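Local coordinates for protein laminin subunit ALPHA-1 (Mus musculus, PDB 2JD4) that forms the LG4-5 domain pair of a basement membrane laminin chain and probably helps anchor it to cell surfaces, at residues His22-Gly25 against His31-Leu34; Leu59-Ala64 against Val108-Ile113; Phe83-Asp86 against Arg91-Val94; Gly170-Met173 against Gln178-Lys181; Val196-Thr201 against Gly283-Leu288. The protein carries 4 engineered substitutions. All coordinates share one frame; numbering follows the deposited sequence.

Contact 1. Residues His22-Gly25 against His31-Leu34; sequences HQFG and HLVL
H22 and L32 meet inside the first laminin G domain, a beta sandwich of the concanavalin type, where 22-23 pairs with strand 167-174 in one sheet and 31-34 runs in the facing sheet. The contact joins the two sheets, with F24 and L32 buried and H22 partly exposed, and no hydrogen bond crosses it. At H22 the imidazole offers a face: CD1 of L32 stands 4.2 Å from the centroid of the H22 ring and only 12° off its normal, a CH-pi contact placed over the middle of the ring. Both side chains have CG anti to the carbonyl carbon (chi1 -60° in H22, -68° in L32), and they cross at about a right angle. F24 follows two residues on, its ring directed at the same leucine but presenting its rim instead. The ring edge fits against the start of the second strand, CD2 and CE2 lying beside the backbone of H31, with CE2 of F24 3.9 Å from CA of H31. Around the ring, I169 and S164 continue the packing. H31 turns its own side chain away, and its ND1 bonds to the carbonyl of N29. L32 thus touches two aromatic groups used differently: CD1 sits over the imidazole face of H22, while CG of L32 lies 3.9 Å from CE2 at the rim of the F24 ring.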
# COMPACT_ATOMS: atom_id res chain seq x y z
N HIS A 22 -4.51 9.92 11.55
CA HIS A 22 -4.98 9.68 10.19
C HIS A 22 -4.12 8.66 9.45
O HIS A 22 -2.89 8.66 9.57
CB HIS A 22 -5.01 11.01 9.41
CG HIS A 22 -5.91 12.04 10.02
ND1 HIS A 22 -7.25 12.15 9.70
CD2 HIS A 22 -5.67 13.01 10.94
CE1 HIS A 22 -7.79 13.13 10.39
NE2 HIS A 22 -6.85 13.67 11.15
N GLN A 23 -4.77 7.80 8.67
CA GLN A 23 -4.06 6.80 7.88
C GLN A 23 -3.99 7.30 6.44
O GLN A 23 -5.00 7.66 5.86
CB GLN A 23 -4.81 5.46 7.89
CG GLN A 23 -4.12 4.36 7.07
CD GLN A 23 -2.94 3.73 7.78
OE1 GLN A 23 -2.16 2.99 7.18
NE2 GLN A 23 -2.81 4.00 9.08
N PHE A 24 -2.78 7.33 5.88
CA PHE A 24 -2.59 7.77 4.51
C PHE A 24 -2.15 6.58 3.64
O PHE A 24 -2.06 5.45 4.13
CB PHE A 24 -1.55 8.89 4.44
CG PHE A 24 -1.93 10.11 5.23
CD1 PHE A 24 -1.61 10.22 6.58
CD2 PHE A 24 -2.64 11.15 4.62
CE1 PHE A 24 -1.99 11.34 7.32
CE2 PHE A 24 -3.02 12.28 5.35
CZ PHE A 24 -2.70 12.37 6.71
N GLY A 25 -1.90 6.83 2.37
CA GLY A 25 -1.48 5.75 1.49
C GLY A 25 -2.58 4.84 0.97
O GLY A 25 -2.28 3.86 0.28
N HIS A 31 -4.27 12.60 1.19
CA HIS A 31 -3.56 13.72 1.82
C HIS A 31 -4.50 14.67 2.55
O HIS A 31 -5.72 14.58 2.43
CB HIS A 31 -2.83 14.54 0.75
CG HIS A 31 -3.75 15.35 -0.11
ND1 HIS A 31 -4.55 14.79 -1.08
CD2 HIS A 31 -4.08 16.66 -0.07
CE1 HIS A 31 -5.34 15.71 -1.59
NE2 HIS A 31 -5.08 16.86 -1.00
N LEU A 32 -3.90 15.59 3.31
CA LEU A 32 -4.62 16.64 4.02
C LEU A 32 -3.87 17.92 3.64
O LEU A 32 -2.65 17.92 3.54
CB LEU A 32 -4.52 16.47 5.55
CG LEU A 32 -5.21 15.32 6.28
CD1 LEU A 32 -4.94 15.45 7.77
CD2 LEU A 32 -6.70 15.34 5.99
N VAL A 33 -4.61 19.00 3.41
CA VAL A 33 -4.00 20.29 3.10
C VAL A 33 -4.31 21.13 4.33
O VAL A 33 -5.48 21.43 4.61
CB VAL A 33 -4.62 20.93 1.85
CG1 VAL A 33 -4.01 22.32 1.62
CG2 VAL A 33 -4.37 20.04 0.63
N LEU A 34 -3.27 21.46 5.09
CA LEU A 34 -3.43 22.22 6.32
C LEU A 34 -2.94 23.67 6.22
O LEU A 34 -1.89 23.95 5.64
CB LEU A 34 -2.67 21.52 7.44
CG LEU A 34 -2.98 20.04 7.67
CD1 LEU A 34 -2.12 19.52 8.82
CD2 LEU A 34 -4.46 19.86 8.00

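Contact 2. Residues Leu59-Ala64 against Val108-Ile113; sequences LIYYVA and VKTEYI
Y61 carries its CG between the backbone N and the carbonyl carbon (chi1 81°), and T110 holds OG1 in the corresponding place (chi1 62°), which turns that hydroxyl toward the phenol approaching from the other strand. The two side chains come from opposite directions and meet at their hydroxyls: OH of Y61 is 2.7 Å from OG1 of T110, a hydrogen bond in which either could be the donor. OG1 lies in the plane of the tyrosine ring, at its edge, so the bond continues outward from the phenol without climbing over a face. With CA atoms of Y61 and T110 10.7 Å apart, the backbones are too distant to pair; strands 58-64 and 106-113 belong to the two facing sheets of the laminin G sandwich, and the phenol spans the gap. I60 and Y61 both face L74 on strand 71-77, a classic beta bulge at the root of the side chain. V47, L74 and F83 pack around both Y61 and T110. A phenylalanine in place of Y61 would probably keep much of this packing but leave OG1 of T110 without its phenolic mate, losing the direct polar tie between the sheets. Each buried hydroxyl thus has the other as a polar partner in a largely apolar interior, and the bond gives the end of the tyrosine ring a polar mate on the facing strand.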
# COMPACT_ATOMS: atom_id res chain seq x y z
N LEU A 59 5.78 10.14 0.51
CA LEU A 59 5.94 11.55 0.89
C LEU A 59 5.19 11.80 2.20
O LEU A 59 4.01 11.47 2.31
CB LEU A 59 5.42 12.46 -0.23
CG LEU A 59 5.57 13.98 -0.03
CD1 LEU A 59 5.65 14.68 -1.38
CD2 LEU A 59 4.39 14.51 0.78
N ILE A 60 5.87 12.38 3.19
CA ILE A 60 5.26 12.65 4.49
C ILE A 60 4.71 14.08 4.60
O ILE A 60 3.60 14.28 5.09
CB ILE A 60 6.26 12.34 5.62
CG1 ILE A 60 6.70 10.87 5.51
CG2 ILE A 60 5.62 12.63 6.97
CD1 ILE A 60 7.90 10.47 6.39
N TYR A 61 5.49 15.07 4.17
CA TYR A 61 5.00 16.46 4.14
C TYR A 61 5.72 17.27 3.07
O TYR A 61 6.86 16.96 2.69
CB TYR A 61 5.10 17.15 5.51
CG TYR A 61 6.45 17.71 5.93
CD1 TYR A 61 7.01 18.81 5.28
CD2 TYR A 61 7.12 17.17 7.02
CE1 TYR A 61 8.22 19.35 5.71
CE2 TYR A 61 8.33 17.71 7.46
CZ TYR A 61 8.87 18.81 6.79
OH TYR A 61 10.06 19.35 7.22
N TYR A 62 5.05 18.32 2.59
CA TYR A 62 5.59 19.18 1.55
C TYR A 62 5.04 20.61 1.65
O TYR A 62 3.86 20.81 1.94
CB TYR A 62 5.23 18.58 0.19
CG TYR A 62 5.55 19.42 -1.03
CD1 TYR A 62 6.84 19.46 -1.56
CD2 TYR A 62 4.55 20.15 -1.67
CE1 TYR A 62 7.12 20.19 -2.70
CE2 TYR A 62 4.83 20.89 -2.82
CZ TYR A 62 6.11 20.91 -3.33
OH TYR A 62 6.37 21.63 -4.46
N VAL A 63 5.92 21.59 1.43
CA VAL A 63 5.55 23.01 1.42
C VAL A 63 6.36 23.62 0.28
O VAL A 63 7.50 23.20 0.04
CB VAL A 63 5.90 23.74 2.74
CG1 VAL A 63 4.99 23.27 3.86
CG2 VAL A 63 7.36 23.53 3.10
N ALA A 64 5.78 24.58 -0.43
CA ALA A 64 6.50 25.17 -1.54
C ALA A 64 5.94 26.49 -2.01
O ALA A 64 4.77 26.83 -1.76
CB ALA A 64 6.54 24.20 -2.71
N VAL A 108 9.38 12.05 15.06
CA VAL A 108 10.30 12.59 14.07
C VAL A 108 10.35 14.10 14.11
O VAL A 108 9.34 14.76 14.30
CB VAL A 108 9.88 12.14 12.65
CG1 VAL A 108 10.76 12.83 11.60
CG2 VAL A 108 10.00 10.62 12.53
N LYS A 109 11.55 14.65 13.92
CA LYS A 109 11.72 16.09 13.93
C LYS A 109 12.67 16.50 12.81
O LYS A 109 13.72 15.89 12.62
CB LYS A 109 12.29 16.55 15.28
CG LYS A 109 12.43 18.06 15.42
CD LYS A 109 13.43 18.42 16.52
CE LYS A 109 13.06 17.82 17.87
NZ LYS A 109 14.10 18.14 18.89
N THR A 110 12.28 17.52 12.04
CA THR A 110 13.13 18.02 10.96
C THR A 110 13.35 19.49 11.28
O THR A 110 12.40 20.22 11.57
CB THR A 110 12.48 17.87 9.56
OG1 THR A 110 11.28 18.64 9.49
CG2 THR A 110 12.17 16.40 9.28
N GLU A 111 14.60 19.93 11.22
CA GLU A 111 14.89 21.32 11.56
C GLU A 111 15.84 22.08 10.66
O GLU A 111 16.98 21.67 10.45
CB GLU A 111 15.44 21.40 12.98
CG GLU A 111 14.41 21.31 14.07
CD GLU A 111 15.02 21.53 15.43
OE1 GLU A 111 15.26 20.53 16.15
OE2 GLU A 111 15.28 22.70 15.78
N TYR A 112 15.35 23.20 10.15
CA TYR A 112 16.12 24.12 9.35
C TYR A 112 16.14 25.37 10.22
O TYR A 112 15.09 25.93 10.53
CB TYR A 112 15.42 24.44 8.03
CG TYR A 112 15.68 25.85 7.52
CD1 TYR A 112 16.98 26.34 7.37
CD2 TYR A 112 14.62 26.70 7.21
CE1 TYR A 112 17.22 27.65 6.92
CE2 TYR A 112 14.84 28.01 6.76
CZ TYR A 112 16.14 28.48 6.62
OH TYR A 112 16.35 29.77 6.19
N ILE A 113 17.32 25.80 10.65
CA ILE A 113 17.39 26.99 11.48
C ILE A 113 18.71 27.73 11.23
O ILE A 113 19.79 27.17 11.38
CB ILE A 113 17.22 26.65 12.98
CG1 ILE A 113 17.14 27.94 13.79
CG2 ILE A 113 18.35 25.76 13.46
CD1 ILE A 113 16.74 27.72 15.24

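Contact 3. Residues Phe83-Asp86 against Arg91-Val94; sequences FMFD and RTKV
A beta hairpin joins strand 80-86 to strand 91-95, the outermost strand of its sheet in the first laminin G domain, with the short segment axes 4.7 Å apart and 170° between their directions. F83 and V94 form a hydrogen-bonded antiparallel pair, as do F85 and T92; in the first, N of F83 donates to O of V94 at 2.8 Å and N of V94 returns the bond to O of F83. The non-hydrogen-bonded pair M84 and K93 lies between them. Side chains divide by face. On the inner one, F85 and T92 lie side by side, and CB of T92 sits 4.0 Å from the centroid of the F85 ring, 27° off its normal: a CH-pi contact over the face. F85 has CG between its backbone N and carbonyl carbon (chi1 57°), which lays the ring alongside its cross-strand neighbour, while OG1 of T92 bonds to N of V132. On the outer face the thioether of M84 lies among the aliphatic parts of two basic residues, SD being 3.3 Å from CD of R91 and CE 3.7 Å from CE of K93. The guanidinium continues to the hydroxyl of Y71. D86 uses OD1 to accept from N of G88 and N of G90, bracing the turn about 7 Å from the bound magnesium ion. Chemistry thus separates by face: F83, F85, T92 and V94 inward; M84 beside the chains of R91 and K93, with D86, outward.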
# COMPACT_ATOMS: atom_id res chain seq x y z
N PHE A 83 15.30 14.50 4.49
CA PHE A 83 14.76 15.85 4.65
C PHE A 83 15.54 16.80 3.74
O PHE A 83 16.77 16.87 3.83
CB PHE A 83 14.91 16.29 6.12
CG PHE A 83 14.68 17.76 6.38
CD1 PHE A 83 13.57 18.42 5.85
CD2 PHE A 83 15.55 18.48 7.20
CE1 PHE A 83 13.32 19.78 6.15
CE2 PHE A 83 15.31 19.83 7.50
CZ PHE A 83 14.20 20.48 6.97
N MET A 84 14.85 17.50 2.85
CA MET A 84 15.53 18.44 1.96
C MET A 84 14.70 19.69 1.66
O MET A 84 13.46 19.67 1.68
CB MET A 84 15.92 17.75 0.65
CG MET A 84 14.78 17.51 -0.33
SD MET A 84 15.38 16.81 -1.90
CE MET A 84 15.63 15.10 -1.44
N PHE A 85 15.40 20.78 1.37
CA PHE A 85 14.75 22.05 1.06
C PHE A 85 15.66 22.88 0.16
O PHE A 85 16.86 22.63 0.08
CB PHE A 85 14.44 22.82 2.35
CG PHE A 85 15.64 23.08 3.21
CD1 PHE A 85 16.46 24.18 2.99
CD2 PHE A 85 15.98 22.20 4.24
CE1 PHE A 85 17.60 24.40 3.78
CE2 PHE A 85 17.11 22.41 5.03
CZ PHE A 85 17.92 23.52 4.80
N ASP A 86 15.08 23.87 -0.50
CA ASP A 86 15.82 24.77 -1.39
C ASP A 86 15.31 26.17 -1.09
O ASP A 86 14.11 26.43 -1.22
CB ASP A 86 15.55 24.43 -2.86
CG ASP A 86 16.56 25.07 -3.81
OD1 ASP A 86 16.98 26.23 -3.56
OD2 ASP A 86 16.91 24.43 -4.82
N ARG A 91 20.01 23.35 -3.17
CA ARG A 91 19.35 22.39 -2.29
C ARG A 91 20.23 21.87 -1.15
O ARG A 91 21.42 21.60 -1.34
CB ARG A 91 18.83 21.21 -3.12
CG ARG A 91 18.16 20.11 -2.30
CD ARG A 91 17.22 19.29 -3.17
NE ARG A 91 17.92 18.40 -4.08
CZ ARG A 91 17.50 18.07 -5.29
NH1 ARG A 91 16.36 18.55 -5.77
NH2 ARG A 91 18.23 17.25 -6.04
N THR A 92 19.64 21.76 0.03
CA THR A 92 20.34 21.22 1.19
C THR A 92 19.62 19.91 1.52
O THR A 92 18.39 19.86 1.50
CB THR A 92 20.24 22.18 2.41
OG1 THR A 92 20.84 23.44 2.10
CG2 THR A 92 20.94 21.58 3.62
N LYS A 93 20.37 18.85 1.80
CA LYS A 93 19.75 17.56 2.11
C LYS A 93 20.32 16.92 3.37
O LYS A 93 21.52 17.00 3.63
CB LYS A 93 19.91 16.61 0.93
CG LYS A 93 19.28 15.24 1.13
CD LYS A 93 19.22 14.46 -0.18
CE LYS A 93 18.46 13.15 -0.01
NZ LYS A 93 18.24 12.47 -1.31
N VAL A 94 19.45 16.28 4.15
CA VAL A 94 19.86 15.60 5.37
C VAL A 94 19.22 14.21 5.39
O VAL A 94 18.06 14.06 4.99
CB VAL A 94 19.39 16.34 6.64
CG1 VAL A 94 20.15 15.83 7.85
CG2 VAL A 94 19.55 17.84 6.47

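Contact 4. Residues Gly170-Met173 against Gln178-Lys181; sequences GEIM and QLDK
OE1 of E171 is met by two waters that tie strand 167-174 to the loop beyond strand 177-178. The first accepts from N of I172 and lies 2.7 Å from both OE1 of E171 and O of L179, placed to donate to either; the second donates to OE1 of E171 at 3.0 Å and accepts from N of K181. A bend at chi2 (-55°) folds the carboxylate back over this bridge. The direct bonds lie beside it. N of L179 donates to O of I172 at 3.0 Å and nearly straight, 171° at the hydrogen. NZ of K181 reaches O of G170 at 2.7 Å, coming from above the carbonyl plane, 41° out of it. On its way the lysine passes I172 at about a right angle, with CD of K181 4.2 Å from CG2 of I172; the same methyl is also 4.2 Å from CB of L179. L32 and L146 also pack against the lysine chain. A methionine in place of K181 would probably leave O of G170 without its ammonium donor, losing this direct tie between loop and strand. Where the two segments come together, M173 and Q178 make an antiparallel non-hydrogen-bonded pair, CG of M173 resting 4.0 Å from CA of Q178. Such an arrangement is that of a tight beta hairpin whose return strand soon leaves the sheet, its departing loop held by water and a buried lysine at the margin of the laminin G sandwich.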
# COMPACT_ATOMS: atom_id res chain seq x y z
N GLY A 170 0.05 10.95 13.64
CA GLY A 170 -0.66 11.56 14.74
C GLY A 170 -0.62 13.07 14.62
O GLY A 170 -0.77 13.62 13.53
N GLU A 171 -0.39 13.73 15.75
CA GLU A 171 -0.34 15.18 15.77
C GLU A 171 0.96 15.71 15.14
O GLU A 171 1.97 15.01 15.11
CB GLU A 171 -0.44 15.68 17.22
CG GLU A 171 -1.70 15.24 17.98
CD GLU A 171 -2.99 15.61 17.26
OE1 GLU A 171 -3.02 16.66 16.59
OE2 GLU A 171 -3.98 14.85 17.38
N ILE A 172 0.91 16.93 14.63
CA ILE A 172 2.07 17.55 14.01
C ILE A 172 2.20 19.00 14.45
O ILE A 172 1.21 19.73 14.55
CB ILE A 172 2.00 17.46 12.46
CG1 ILE A 172 3.17 18.23 11.83
CG2 ILE A 172 0.66 17.97 11.97
CD1 ILE A 172 3.22 18.15 10.30
N MET A 173 3.43 19.41 14.73
CA MET A 173 3.72 20.77 15.17
C MET A 173 4.68 21.46 14.21
O MET A 173 5.59 20.83 13.68
CB MET A 173 4.39 20.75 16.54
CG MET A 173 3.56 20.16 17.66
SD MET A 173 4.58 20.11 19.15
CE MET A 173 5.22 21.79 19.18
N GLN A 178 0.86 23.42 17.45
CA GLN A 178 0.21 22.19 17.02
C GLN A 178 -0.83 22.56 15.96
O GLN A 178 -1.68 23.42 16.19
CB GLN A 178 -0.45 21.51 18.22
CG GLN A 178 -1.24 20.25 17.88
CD GLN A 178 -1.71 19.49 19.11
OE1 GLN A 178 -2.54 18.59 19.02
NE2 GLN A 178 -1.16 19.85 20.27
N LEU A 179 -0.76 21.92 14.79
CA LEU A 179 -1.72 22.20 13.72
C LEU A 179 -3.04 21.47 13.97
O LEU A 179 -3.05 20.35 14.48
CB LEU A 179 -1.12 21.76 12.37
CG LEU A 179 -0.45 22.81 11.47
CD1 LEU A 179 0.36 23.80 12.29
CD2 LEU A 179 0.42 22.11 10.44
N ASP A 180 -4.15 22.11 13.63
CA ASP A 180 -5.45 21.46 13.84
C ASP A 180 -5.75 20.59 12.63
O ASP A 180 -6.26 21.07 11.63
CB ASP A 180 -6.56 22.50 14.01
CG ASP A 180 -7.78 21.93 14.73
OD1 ASP A 180 -8.14 20.76 14.47
OD2 ASP A 180 -8.37 22.66 15.56
N LYS A 181 -5.41 19.31 12.71
CA LYS A 181 -5.64 18.39 11.60
C LYS A 181 -7.12 18.14 11.36
O LYS A 181 -7.49 17.62 10.32
CB LYS A 181 -4.95 17.05 11.86
CG LYS A 181 -3.44 17.15 11.98
CD LYS A 181 -2.86 15.81 12.38
CE LYS A 181 -3.02 14.78 11.29
NZ LYS A 181 -2.84 13.40 11.82
O HOH W 1 -1.61 18.12 14.77
O HOH W 2 -5.44 18.05 15.41

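Contact 5. Residues Val196-Thr201 against Gly283-Leu288; sequences VAQEGT and GKWHTL
NE1 of W285 donates to OE1 of Q198 at 2.8 Å, the one hydrogen bond between 196-201 and 283-288. Its angle at the hydrogen is 150°, so the bond is moderately bent. The acceptor sits at the indole edge, near the ring plane, while from the amide's side the donor is tilted 34° from the carbonyl plane; the amide and indole planes are nearly perpendicular. Next along the same side of the indole, the benzo ring meets backbone: CZ2 of W285 is 3.5 Å from O of E199. Beyond it comes G200, whose backbone angles suit a residue without CB; a side chain there would also crowd CH2 of W285. What sets these groups in place lies one shell out. The glutamine reaches the indole with an extended chain beyond CG, and its other amide atom, NE2, bonds to the carbonyl of P379, so both ends of the amide are engaged and its rotation is probably fixed. Backbone bonding of Q198 to C378 completes a short, weakly bonded two-stranded pairing. R349 acts twice, its NH2 donating to O of E199 and its guanidinium making a cation-pi contact with the indole, and E227 and R229 of strand 222-230 pack along the tryptophan. The arrangement joins the segment entering the second laminin G domain to that domain's own sandwich: a tryptophan near the start of strand 286-293 is held by the incoming chain and packs on the C-terminal tail, whose C378 forms a disulfide with C347.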
# COMPACT_ATOMS: atom_id res chain seq x y z
N VAL A 196 -4.16 -1.32 16.61
CA VAL A 196 -3.10 -2.29 16.37
C VAL A 196 -3.17 -2.75 14.92
O VAL A 196 -4.21 -3.22 14.46
CB VAL A 196 -3.26 -3.54 17.27
CG1 VAL A 196 -2.10 -4.49 17.02
CG2 VAL A 196 -3.31 -3.14 18.73
N ALA A 197 -2.05 -2.64 14.20
CA ALA A 197 -2.01 -3.05 12.79
C ALA A 197 -0.82 -3.95 12.47
O ALA A 197 0.14 -4.04 13.24
CB ALA A 197 -1.98 -1.81 11.89
N GLN A 198 -0.91 -4.62 11.32
CA GLN A 198 0.15 -5.51 10.85
C GLN A 198 0.33 -5.24 9.36
O GLN A 198 -0.57 -4.70 8.72
CB GLN A 198 -0.23 -6.97 11.09
CG GLN A 198 -1.53 -7.45 10.44
CD GLN A 198 -1.84 -8.92 10.75
OE1 GLN A 198 -1.01 -9.80 10.55
NE2 GLN A 198 -3.05 -9.18 11.25
N GLU A 199 1.48 -5.59 8.81
CA GLU A 199 1.73 -5.34 7.39
C GLU A 199 0.71 -6.05 6.50
O GLU A 199 0.50 -7.26 6.63
CB GLU A 199 3.13 -5.78 7.00
CG GLU A 199 3.44 -5.53 5.52
CD GLU A 199 4.88 -5.81 5.17
OE1 GLU A 199 5.61 -6.35 6.03
OE2 GLU A 199 5.28 -5.50 4.02
N GLY A 200 0.08 -5.29 5.61
CA GLY A 200 -0.90 -5.86 4.70
C GLY A 200 -2.06 -4.95 4.30
O GLY A 200 -2.21 -3.83 4.79
N THR A 201 -2.90 -5.46 3.40
CA THR A 201 -4.07 -4.74 2.92
C THR A 201 -5.35 -5.45 3.33
O THR A 201 -5.53 -6.64 3.02
CB THR A 201 -4.05 -4.64 1.38
OG1 THR A 201 -2.99 -3.77 0.97
CG2 THR A 201 -5.38 -4.11 0.87
N GLY A 283 -6.58 -17.67 10.47
CA GLY A 283 -6.19 -16.31 10.81
C GLY A 283 -4.69 -16.04 10.79
O GLY A 283 -4.25 -14.93 11.11
N LYS A 284 -3.91 -17.04 10.41
CA LYS A 284 -2.46 -16.89 10.33
C LYS A 284 -2.06 -16.72 8.87
O LYS A 284 -2.85 -17.00 7.97
CB LYS A 284 -1.78 -18.11 10.95
CG LYS A 284 -2.19 -18.33 12.40
CD LYS A 284 -1.45 -19.49 13.06
CE LYS A 284 -1.94 -19.69 14.50
NZ LYS A 284 -1.31 -20.85 15.20
N TRP A 285 -0.84 -16.26 8.64
CA TRP A 285 -0.38 -16.05 7.27
C TRP A 285 0.06 -17.33 6.56
O TRP A 285 0.69 -18.20 7.15
CB TRP A 285 0.75 -15.03 7.24
CG TRP A 285 0.32 -13.62 7.60
CD1 TRP A 285 0.43 -13.02 8.83
CD2 TRP A 285 -0.27 -12.66 6.73
NE1 TRP A 285 -0.05 -11.73 8.76
CE2 TRP A 285 -0.49 -11.48 7.48
CE3 TRP A 285 -0.64 -12.67 5.37
CZ2 TRP A 285 -1.06 -10.33 6.93
CZ3 TRP A 285 -1.20 -11.52 4.82
CH2 TRP A 285 -1.41 -10.36 5.60
N HIS A 286 -0.28 -17.42 5.28
CA HIS A 286 0.06 -18.56 4.43
C HIS A 286 0.71 -18.03 3.17
O HIS A 286 0.31 -16.98 2.65
CB HIS A 286 -1.20 -19.34 4.08
CG HIS A 286 -1.93 -19.85 5.28
ND1 HIS A 286 -1.49 -20.94 6.00
CD2 HIS A 286 -3.03 -19.39 5.92
CE1 HIS A 286 -2.29 -21.13 7.04
NE2 HIS A 286 -3.23 -20.19 7.01
N THR A 287 1.71 -18.74 2.67
CA THR A 287 2.37 -18.32 1.45
C THR A 287 1.70 -19.03 0.29
O THR A 287 1.21 -20.15 0.43
CB THR A 287 3.88 -18.66 1.46
OG1 THR A 287 4.05 -20.07 1.55
CG2 THR A 287 4.57 -17.99 2.64
N LEU A 288 1.67 -18.37 -0.87
CA LEU A 288 1.05 -18.97 -2.04
C LEU A 288 1.87 -18.66 -3.29
O LEU A 288 2.25 -17.52 -3.54
CB LEU A 288 -0.38 -18.45 -2.18
CG LEU A 288 -1.30 -19.03 -3.26
CD1 LEU A 288 -2.73 -18.60 -2.98
CD2 LEU A 288 -0.86 -18.57 -4.65

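Contacts 1 to 4 lie in the first laminin G domain and contact 5 in the second, about 24 Å or more, centre to centre, from each of the others. Contacts 1 and 2 are buried and join the two sheets through side chains, one by apolar and CH-pi packing, the other by a single hydroxyl pair. Contacts 3 and 4 rest on backbone hydrogen bonds, and each has exposed residues; contact 4, partly buried, adds waters. Contact 5, also partly buried, depends on an indole-amide bond. Contacts 2 and 3 meet at F83, against Y61 and T110. Contacts 1 and 4 share the lysine region, where CD1 of L32 is 4.1 Å from CE of K181.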